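Mandelate racemase/muconate lactonizing enzyme family protein (Sulfitobacter sp. NAS-14.1, PDB 3T4W) probably works as a lyase of the enolase superfamily, abstracting a proton next to a substrate carboxylate, with its own substrate not established here. Local coordinates at residues A246-S251 with V274-A279; D262-M267 with S296-I301. All coordinates share one frame; numbering follows the deposited sequence.

Contacts 1 and 2 are two places in the βα barrel where the connections around strands 278-280 and 301-302 touch other parts of the chain. Their centres lie 15 Å apart on the same side of the chain's centre, and their segments alternate along the sequence: helix 264-273, which begins in contact 2, runs into segment 274-279 of contact 1. The two meet directly where V278 O takes probable hydrogen bonds from A300 N (2.9 Å) and I301 N (3.2 Å), part of the parallel pairing of strands 278-280 and 301-302. In this family the active site generally lies at the carboxyl ends of the barrel strands.

Contact 1 (A246-S251 with V274-A279); sequences AIAPYS and VPIPVA
The methyl group of A248 meets two residues at once, P275 and I276, and with I247 these make up an entirely aliphatic contact. A248 CB comes obliquely against the CG–CD edge of the proline ring, 3.9 Å from P275 CG and 4.0 Å from P275 CD. Roughly at right angles to that approach, I276 CD1 comes to 4.2 Å from A248 CB. The same I276 CD1 also reaches I247, lying 4.4 Å from I247 CG1, so a single methyl bridges two consecutive residues of 246-251. I247 can take part because its CG1 is set between the backbone N and the carbonyl carbon (chi1 65°), which turns CG1 toward the tip of I276, a loose approach.

The shape of the backbone brings these groups together. After helix 237-247 the chain curls through a turn in which Y250 N bonds to I247 O (3.1 Å) and S251 N to A248 O (2.9 Å), leaving A248 directed at segment 274-279. Across from it, V274 is the first residue beyond helix 264-273, and P275 and I276 lead into strand 278-280. Both segments are thus helix-to-strand connections of the (β/α) barrel, leading into the neighbouring parallel strands 254-256 and 278-280. Further out, R218 of helix 204-221 hydrogen-bonds Y250 O, I276 also packs on P252 and Y255, and N245 of a second subunit lies on P275, placing the contact beside a subunit interface.

Because every touching group is a saturated carbon, the contact is non-directional: it rests on van der Waals fit and apolar burial (136 Å² summed over both sides) and contributes no polar bond between the two connections.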
loop_
_atom_site.group_PDB
_atom_site.type_symbol
_atom_site.label_atom_id
_atom_site.label_comp_id
_atom_site.label_asym_id
_atom_site.label_seq_id
_atom_site.Cartn_x
_atom_site.Cartn_y
_atom_site.Cartn_z
ATOM N N ALA A 246 17.302 -14.950 -17.544
ATOM C CA ALA A 246 18.033 -15.735 -18.531
ATOM C C ALA A 246 18.663 -16.981 -17.911
ATOM O O ALA A 246 18.789 -18.003 -18.580
ATOM C CB ALA A 246 19.087 -14.885 -19.231
ATOM N N ILE A 247 19.041 -16.903 -16.636
ATOM C CA ILE A 247 19.642 -18.053 -15.952
ATOM C C ILE A 247 18.637 -18.858 -15.105
ATOM O O ILE A 247 18.982 -19.894 -14.525
ATOM C CB ILE A 247 20.821 -17.632 -15.069
ATOM C CG1 ILE A 247 20.329 -16.729 -13.936
ATOM C CG2 ILE A 247 21.909 -16.954 -15.907
ATOM C CD1 ILE A 247 21.437 -16.117 -13.128
ATOM N N ALA A 248 17.395 -18.390 -15.044
ATOM C CA ALA A 248 16.375 -19.060 -14.234
ATOM C C ALA A 248 16.134 -20.518 -14.640
ATOM O O ALA A 248 15.866 -21.363 -13.792
ATOM C CB ALA A 248 15.076 -18.276 -14.256
ATOM N N PRO A 249 16.212 -20.817 -15.943
ATOM C CA PRO A 249 15.976 -22.203 -16.362
ATOM C C PRO A 249 16.929 -23.199 -15.697
ATOM O O PRO A 249 16.542 -24.334 -15.418
ATOM C CB PRO A 249 16.225 -22.155 -17.877
ATOM C CG PRO A 249 15.922 -20.749 -18.264
ATOM C CD PRO A 249 16.366 -19.908 -17.095
ATOM N N TYR A 250 18.161 -22.782 -15.442
ATOM C CA TYR A 250 19.158 -23.699 -14.896
ATOM C C TYR A 250 18.999 -23.836 -13.394
ATOM O O TYR A 250 19.786 -24.506 -12.725
ATOM C CB TYR A 250 20.569 -23.290 -15.346
ATOM C CG TYR A 250 20.596 -23.213 -16.850
ATOM C CD1 TYR A 250 20.812 -24.354 -17.617
ATOM C CD2 TYR A 250 20.314 -22.023 -17.509
ATOM C CE1 TYR A 250 20.795 -24.300 -18.994
ATOM C CE2 TYR A 250 20.293 -21.958 -18.887
ATOM C CZ TYR A 250 20.530 -23.100 -19.625
ATOM O OH TYR A 250 20.505 -23.038 -20.999
ATOM N N SER A 251 17.947 -23.196 -12.890
ATOM C CA SER A 251 17.492 -23.358 -11.513
ATOM C C SER A 251 18.532 -23.071 -10.427
ATOM O O SER A 251 18.786 -23.922 -9.578
ATOM C CB SER A 251 16.928 -24.765 -11.319
ATOM O OG SER A 251 16.322 -24.871 -10.046
ATOM N N VAL A 274 12.004 -11.824 -10.818
ATOM C CA VAL A 274 12.744 -13.016 -11.211
ATOM C C VAL A 274 12.329 -14.181 -10.314
ATOM O O VAL A 274 11.927 -13.973 -9.170
ATOM C CB VAL A 274 14.288 -12.805 -11.102
ATOM C CG1 VAL A 274 14.723 -11.506 -11.794
ATOM C CG2 VAL A 274 14.744 -12.815 -9.642
ATOM N N PRO A 275 12.409 -15.414 -10.831
ATOM C CA PRO A 275 12.039 -16.591 -10.035
ATOM C C PRO A 275 13.105 -16.992 -9.013
ATOM O O PRO A 275 12.783 -17.754 -8.102
ATOM C CB PRO A 275 11.903 -17.704 -11.084
ATOM C CG PRO A 275 11.895 -17.018 -12.408
ATOM C CD PRO A 275 12.693 -15.767 -12.225
ATOM N N ILE A 276 14.338 -16.501 -9.156
ATOM C CA ILE A 276 15.426 -16.915 -8.265
ATOM C C ILE A 276 15.384 -16.205 -6.913
ATOM O O ILE A 276 15.166 -14.997 -6.837
ATOM C CB ILE A 276 16.833 -16.688 -8.893
ATOM C CG1 ILE A 276 16.857 -17.092 -10.362
ATOM C CG2 ILE A 276 17.924 -17.418 -8.112
ATOM C CD1 ILE A 276 16.905 -15.900 -11.281
ATOM N N PRO A 277 15.594 -16.965 -5.829
ATOM C CA PRO A 277 15.766 -16.337 -4.519
ATOM C C PRO A 277 16.949 -15.374 -4.558
ATOM O O PRO A 277 18.010 -15.711 -5.097
ATOM C CB PRO A 277 16.091 -17.522 -3.604
ATOM C CG PRO A 277 15.503 -18.715 -4.306
ATOM C CD PRO A 277 15.674 -18.434 -5.761
ATOM N N VAL A 278 16.770 -14.186 -3.995
ATOM C CA VAL A 278 17.846 -13.209 -3.949
ATOM C C VAL A 278 18.656 -13.271 -2.642
ATOM O O VAL A 278 18.091 -13.308 -1.548
ATOM C CB VAL A 278 17.306 -11.791 -4.164
ATOM C CG1 VAL A 278 18.444 -10.790 -4.163
ATOM C CG2 VAL A 278 16.537 -11.720 -5.475
ATOM N N ALA A 279 19.980 -13.288 -2.773
ATOM C CA ALA A 279 20.884 -13.249 -1.626
ATOM C C ALA A 279 21.693 -11.963 -1.661
ATOM O O ALA A 279 22.140 -11.533 -2.724
ATOM C CB ALA A 279 21.812 -14.465 -1.616
#

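Contact 2 (D262-M267 with S296-I301); sequences DAVEQM and SGAAAI
V264 and M267, one turn apart at the start of helix 264-273, both touch the methyl of A298 in an apolar helix-on-loop contact on the outside of the barrel, where the chain leaves helix 287-295 for strand 301-302. A298 CB points at the helix and lies 3.7 Å from V264 CG1, the branch anti to the backbone N (chi1 175°). It is also 4.0 Å from M267 CB and 3.6 Å from the carbonyl oxygen V264 O, so the methyl rests against backbone as well as side chains. So small a group allows a close approach, with the CA atoms of M267 and A298 only 5.0 Å apart.

M267 runs out extended through its first two torsions and then bends at chi3 (-76°), which takes its terminus away from the loop; its SD passes A298 O at 3.7 Å. Beyond, M267 packs on V278 and T280 of strand 278-280 and on P258 and I259.

The arrangement belongs to the (β/α) barrel of the enolase superfamily; here helix 264-273, between strands 254-256 and 278-280, packs against the loop that enters the next strand, 301-302. Two helix ends frame it. A263 is the N-cap residue of helix 264-273, its O receiving a bond from M267 N, while G297, with positive phi, closes helix 287-295 in a Schellman motif and turns the chain so that A298 faces V264. S296, just past the helix, packs its CB on V264 CG1 (3.9 Å), while its OG hydrogen-bonds back to P292 O. At a subunit interface, E265 forms a salt bridge with R295 of a third subunit.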
loop_
_atom_site.group_PDB
_atom_site.type_symbol
_atom_site.label_atom_id
_atom_site.label_comp_id
_atom_site.label_asym_id
_atom_site.label_seq_id
_atom_site.Cartn_x
_atom_site.Cartn_y
_atom_site.Cartn_z
ATOM N N ASP A 262 23.153 -0.140 -2.377
ATOM C CA ASP A 262 22.663 1.119 -1.962
ATOM C C ASP A 262 21.269 1.535 -2.403
ATOM O O ASP A 262 20.975 2.689 -2.385
ATOM C CB ASP A 262 23.652 2.205 -2.322
ATOM C CG ASP A 262 23.675 2.518 -3.785
ATOM O OD1 ASP A 262 23.229 1.727 -4.600
ATOM O OD2 ASP A 262 24.204 3.560 -4.087
ATOM N N ALA A 263 20.434 0.570 -2.718
ATOM C CA ALA A 263 19.043 0.759 -3.051
ATOM C C ALA A 263 18.181 -0.465 -2.667
ATOM O O ALA A 263 17.890 -1.247 -3.501
ATOM C CB ALA A 263 18.947 1.016 -4.467
ATOM N N VAL A 264 17.789 -0.618 -1.407
ATOM C CA VAL A 264 16.972 -1.750 -0.983
ATOM C C VAL A 264 15.750 -1.960 -1.872
ATOM O O VAL A 264 15.529 -3.049 -2.396
ATOM C CB VAL A 264 16.481 -1.575 0.470
ATOM C CG1 VAL A 264 15.524 -2.702 0.856
ATOM C CG2 VAL A 264 17.662 -1.513 1.434
ATOM N N GLU A 265 14.955 -0.910 -2.037
ATOM C CA GLU A 265 13.688 -1.024 -2.756
ATOM C C GLU A 265 13.899 -1.528 -4.185
ATOM O O GLU A 265 13.078 -2.286 -4.719
ATOM C CB GLU A 265 12.938 0.310 -2.737
ATOM C CG GLU A 265 13.304 1.194 -1.535
ATOM C CD GLU A 265 12.342 2.368 -1.322
ATOM O OE1 GLU A 265 12.811 3.450 -0.882
ATOM O OE2 GLU A 265 11.124 2.207 -1.586
ATOM N N GLN A 266 15.014 -1.135 -4.792
ATOM C CA GLN A 266 15.335 -1.630 -6.122
ATOM C C GLN A 266 15.662 -3.114 -6.085
ATOM O O GLN A 266 15.271 -3.860 -6.983
ATOM C CB GLN A 266 16.477 -0.837 -6.766
ATOM C CG GLN A 266 16.110 0.584 -7.159
ATOM C CD GLN A 266 14.989 0.647 -8.189
ATOM O OE1 GLN A 266 14.004 1.357 -8.003
ATOM N NE2 GLN A 266 15.133 -0.103 -9.273
ATOM N N MET A 267 16.375 -3.560 -5.058
ATOM C CA MET A 267 16.705 -4.979 -5.000
ATOM C C MET A 267 15.421 -5.788 -4.854
ATOM O O MET A 267 15.269 -6.833 -5.475
ATOM C CB MET A 267 17.706 -5.300 -3.886
ATOM C CG MET A 267 18.250 -6.736 -3.940
ATOM S SD MET A 267 19.574 -7.050 -2.744
ATOM C CE MET A 267 20.956 -6.235 -3.540
ATOM N N SER A 296 11.245 -5.227 3.209
ATOM C CA SER A 296 10.823 -4.827 1.871
ATOM C C SER A 296 10.831 -5.978 0.871
ATOM O O SER A 296 10.401 -5.810 -0.273
ATOM C CB SER A 296 11.749 -3.734 1.347
ATOM O OG SER A 296 12.943 -4.316 0.851
ATOM N N GLY A 297 11.335 -7.134 1.291
ATOM C CA GLY A 297 11.395 -8.295 0.421
ATOM C C GLY A 297 12.567 -8.256 -0.540
ATOM O O GLY A 297 12.565 -8.925 -1.572
ATOM N N ALA A 298 13.580 -7.477 -0.192
ATOM C CA ALA A 298 14.728 -7.283 -1.061
ATOM C C ALA A 298 15.582 -8.540 -1.173
ATOM O O ALA A 298 16.322 -8.711 -2.143
ATOM C CB ALA A 298 15.566 -6.103 -0.581
ATOM N N ALA A 299 15.483 -9.425 -0.187
ATOM C CA ALA A 299 16.322 -10.613 -0.202
ATOM C C ALA A 299 15.788 -11.679 0.736
ATOM O O ALA A 299 15.309 -11.376 1.825
ATOM C CB ALA A 299 17.756 -10.246 0.160
ATOM N N ALA A 300 15.866 -12.931 0.306
ATOM C CA ALA A 300 15.365 -14.041 1.108
ATOM C C ALA A 300 16.509 -14.787 1.787
ATOM O O ALA A 300 16.281 -15.659 2.616
ATOM C CB ALA A 300 14.555 -14.994 0.248
ATOM N N ILE A 301 17.738 -14.448 1.415
ATOM C CA ILE A 301 18.910 -15.073 2.001
ATOM C C ILE A 301 19.915 -14.000 2.408
ATOM O O ILE A 301 20.337 -13.195 1.580
ATOM C CB ILE A 301 19.560 -16.076 1.015
ATOM C CG1 ILE A 301 18.582 -17.215 0.699
ATOM C CG2 ILE A 301 20.871 -16.619 1.578
ATOM C CD1 ILE A 301 19.085 -18.207 -0.339
#